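Local atomic coordinates of uncharacterized protein MJ0754 (PDB entry 3Q4N), a protein that is of unknown function but has a ferritin-like four-helix bundle fold and binds metal, consistent with a dinuclear centre. Residues 20-25 and 71-76. Residues are numbered along the deposited sequence; the frame is centred on the assembly and turned at random.
Sequences GLIEMR and PDPVKN
OD2 of D72 is gripped by two cations: it forms a salt bridge with NE of R25, at a long 3.5 Å, and another with NZ of K62. The guanidinium and carboxylate planes stand 86° apart, so this is not a coplanar, two-bonded pair; NE is the nearer nitrogen, with NH2 slightly farther from OD2. An aspartate suits this place because its carboxylate supplies the charge that both cations share. In R25, CG lies anti to the backbone N (chi1 169°), which sets that methylene against the loop, 3.6 Å from CG2 of V74 and 4.0 Å from CG of P73. The R25 and V74 side chains cross at about a right angle, and CG2 of V74 also meets NE. Arginine thus joins an aliphatic stem for P73 and V74 to a charged end for D72. An alanine in place of R25 would probably leave D72 with K62 as its remaining cation and open a gap beside V74. One turn earlier, CG2 of I22, the branch methyl that isoleucine offers, touches CG of P73 at 3.8 Å, and the same ring carbon rests against the backbone O of I22. The compact proline ring fits this buried spot between the I22 methyl and the R25 stem; L65 of helix 45-68 also touches it. The contact therefore lays the loop between helices 45-68 and 85-98 back over helix 15-42, where L21 packs against helices 45-68 and 130-155, and M24 against helices 102-125 and 130-155.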
ATOM      1  N   GLY B  20      -9.566   8.535  -6.561  1.00 69.74           N
ATOM      2  CA  GLY B  20      -9.712   7.138  -6.176  1.00 69.41           C
ATOM      3  C   GLY B  20     -10.439   6.341  -7.239  1.00 69.30           C
ATOM      4  O   GLY B  20      -9.894   5.373  -7.806  1.00 69.10           O
ATOM      5  N   LEU B  21     -11.680   6.755  -7.495  1.00 68.89           N
ATOM      6  CA  LEU B  21     -12.453   6.261  -8.622  1.00 68.21           C
ATOM      7  C   LEU B  21     -11.589   5.955  -9.870  1.00 67.46           C
ATOM      8  O   LEU B  21     -11.577   4.809 -10.334  1.00 67.32           O
ATOM      9  CB  LEU B  21     -13.571   7.251  -8.948  1.00 68.56           C
ATOM     10  CG  LEU B  21     -14.887   7.217  -8.145  1.00 69.98           C
ATOM     11  CD1 LEU B  21     -16.025   7.816  -8.982  1.00 69.85           C
ATOM     12  CD2 LEU B  21     -15.303   5.808  -7.665  1.00 70.91           C
ATOM     13  N   ILE B  22     -10.860   6.955 -10.384  1.00 66.20           N
ATOM     14  CA  ILE B  22      -9.950   6.755 -11.519  1.00 65.20           C
ATOM     15  C   ILE B  22      -9.030   5.566 -11.255  1.00 65.37           C
ATOM     16  O   ILE B  22      -8.861   4.686 -12.106  1.00 65.50           O
ATOM     17  CB  ILE B  22      -9.072   8.004 -11.838  1.00 64.49           C
ATOM     18  CG1 ILE B  22      -9.883   9.111 -12.484  1.00 63.39           C
ATOM     19  CG2 ILE B  22      -7.984   7.662 -12.815  1.00 64.79           C
ATOM     20  CD1 ILE B  22     -10.072  10.312 -11.616  1.00 62.10           C
ATOM     21  N   GLU B  23      -8.441   5.536 -10.066  1.00 65.32           N
ATOM     22  CA  GLU B  23      -7.370   4.590  -9.793  1.00 65.49           C
ATOM     23  C   GLU B  23      -7.929   3.186  -9.701  1.00 64.73           C
ATOM     24  O   GLU B  23      -7.339   2.227 -10.231  1.00 64.47           O
ATOM     25  CB  GLU B  23      -6.651   4.958  -8.500  1.00 65.91           C
ATOM     26  CG  GLU B  23      -5.157   4.655  -8.517  1.00 69.23           C
ATOM     27  CD  GLU B  23      -4.504   4.917  -7.160  1.00 74.64           C
ATOM     28  OE1 GLU B  23      -3.629   5.832  -7.086  1.00 76.86           O
ATOM     29  OE2 GLU B  23      -4.879   4.223  -6.169  1.00 75.12           O
ATOM     30  N   MET B  24      -9.083   3.090  -9.038  1.00 63.70           N
ATOM     31  CA  MET B  24      -9.753   1.835  -8.826  1.00 62.49           C
ATOM     32  C   MET B  24     -10.283   1.253 -10.118  1.00 62.51           C
ATOM     33  O   MET B  24     -10.289   0.038 -10.292  1.00 62.18           O
ATOM     34  CB  MET B  24     -10.877   2.026  -7.841  1.00 62.15           C
ATOM     35  CG  MET B  24     -10.417   2.078  -6.390  1.00 61.23           C
ATOM     36  SD  MET B  24      -9.260   0.788  -5.875  1.00 56.98           S
ATOM     37  CE  MET B  24     -10.061  -0.739  -6.280  1.00 55.83           C
ATOM     38  N   ARG B  25     -10.725   2.119 -11.025  1.00 62.73           N
ATOM     39  CA  ARG B  25     -11.174   1.689 -12.349  1.00 63.00           C
ATOM     40  C   ARG B  25     -10.032   0.964 -13.035  1.00 63.31           C
ATOM     41  O   ARG B  25     -10.220  -0.120 -13.587  1.00 63.27           O
ATOM     42  CB  ARG B  25     -11.619   2.889 -13.193  1.00 63.01           C
ATOM     43  CG  ARG B  25     -11.853   2.603 -14.689  1.00 63.82           C
ATOM     44  CD  ARG B  25     -13.213   1.942 -14.960  1.00 65.37           C
ATOM     45  NE  ARG B  25     -13.456   1.693 -16.384  1.00 65.84           N
ATOM     46  CZ  ARG B  25     -14.203   0.692 -16.849  1.00 67.14           C
ATOM     47  NH1 ARG B  25     -14.793  -0.164 -16.019  1.00 66.28           N
ATOM     48  NH2 ARG B  25     -14.361   0.533 -18.153  1.00 67.34           N
ATOM     49  N   PRO B  71     -13.917  11.967 -16.659  1.00 85.81           N
ATOM     50  CA  PRO B  71     -13.298  11.367 -17.844  1.00 86.03           C
ATOM     51  C   PRO B  71     -12.631  10.043 -17.485  1.00 86.25           C
ATOM     52  O   PRO B  71     -11.652  10.024 -16.711  1.00 86.49           O
ATOM     53  CB  PRO B  71     -12.247  12.406 -18.269  1.00 86.30           C
ATOM     54  CG  PRO B  71     -11.950  13.185 -16.996  1.00 86.33           C
ATOM     55  CD  PRO B  71     -13.284  13.251 -16.294  1.00 86.04           C
ATOM     56  N   ASP B  72     -13.192   8.960 -18.031  1.00 86.11           N
ATOM     57  CA  ASP B  72     -12.716   7.575 -17.860  1.00 85.63           C
ATOM     58  C   ASP B  72     -11.246   7.367 -18.304  1.00 85.54           C
ATOM     59  O   ASP B  72     -10.853   7.838 -19.379  1.00 85.65           O
ATOM     60  CB  ASP B  72     -13.647   6.658 -18.657  1.00 85.63           C
ATOM     61  CG  ASP B  72     -13.287   5.197 -18.548  1.00 85.35           C
ATOM     62  OD1 ASP B  72     -12.091   4.868 -18.534  1.00 84.98           O
ATOM     63  OD2 ASP B  72     -14.213   4.364 -18.497  1.00 85.67           O
ATOM     64  N   PRO B  73     -10.434   6.670 -17.475  1.00 85.25           N
ATOM     65  CA  PRO B  73      -9.030   6.448 -17.819  1.00 85.10           C
ATOM     66  C   PRO B  73      -8.789   5.302 -18.792  1.00 84.94           C
ATOM     67  O   PRO B  73      -7.793   5.337 -19.513  1.00 84.93           O
ATOM     68  CB  PRO B  73      -8.373   6.148 -16.470  1.00 85.07           C
ATOM     69  CG  PRO B  73      -9.448   5.610 -15.630  1.00 84.99           C
ATOM     70  CD  PRO B  73     -10.742   6.194 -16.114  1.00 85.35           C
ATOM     71  N   VAL B  74      -9.674   4.303 -18.813  1.00 84.90           N
ATOM     72  CA  VAL B  74      -9.554   3.176 -19.756  1.00 84.97           C
ATOM     73  C   VAL B  74      -9.993   3.599 -21.158  1.00 85.04           C
ATOM     74  O   VAL B  74     -11.081   3.229 -21.628  1.00 85.22           O
ATOM     75  CB  VAL B  74     -10.381   1.910 -19.362  1.00 84.81           C
ATOM     76  CG1 VAL B  74      -9.760   0.688 -19.995  1.00 85.42           C
ATOM     77  CG2 VAL B  74     -10.477   1.716 -17.865  1.00 84.96           C
ATOM     78  N   LYS B  75      -9.149   4.385 -21.818  1.00 85.05           N
ATOM     79  CA  LYS B  75      -9.378   4.761 -23.201  1.00 84.98           C
ATOM     80  C   LYS B  75      -9.217   3.511 -24.089  1.00 84.97           C
ATOM     81  O   LYS B  75     -10.187   3.069 -24.726  1.00 85.31           O
ATOM     82  CB  LYS B  75      -8.459   5.925 -23.613  1.00 85.07           C
ATOM     83  CG  LYS B  75      -9.092   7.338 -23.477  1.00 85.41           C
ATOM     84  CD  LYS B  75      -8.516   8.211 -22.343  1.00 85.31           C
ATOM     85  CE  LYS B  75      -9.005   9.682 -22.479  1.00 86.31           C
ATOM     86  NZ  LYS B  75      -9.177  10.422 -21.181  1.00 85.26           N
ATOM     87  N   ASN B  76      -8.023   2.918 -24.088  1.00 84.73           N
ATOM     88  CA  ASN B  76      -7.759   1.657 -24.809  1.00 84.40           C
ATOM     89  C   ASN B  76      -8.056   0.421 -23.939  1.00 84.07           C
ATOM     90  O   ASN B  76      -7.382   0.196 -22.924  1.00 84.01           O
ATOM     91  CB  ASN B  76      -6.304   1.651 -25.303  1.00 84.51           C
ATOM     92  CG  ASN B  76      -5.938   0.403 -26.099  1.00 84.93           C
ATOM     93  OD1 ASN B  76      -6.788  -0.424 -26.442  1.00 84.95           O
ATOM     94  ND2 ASN B  76      -4.651   0.277 -26.413  1.00 84.84           N
TER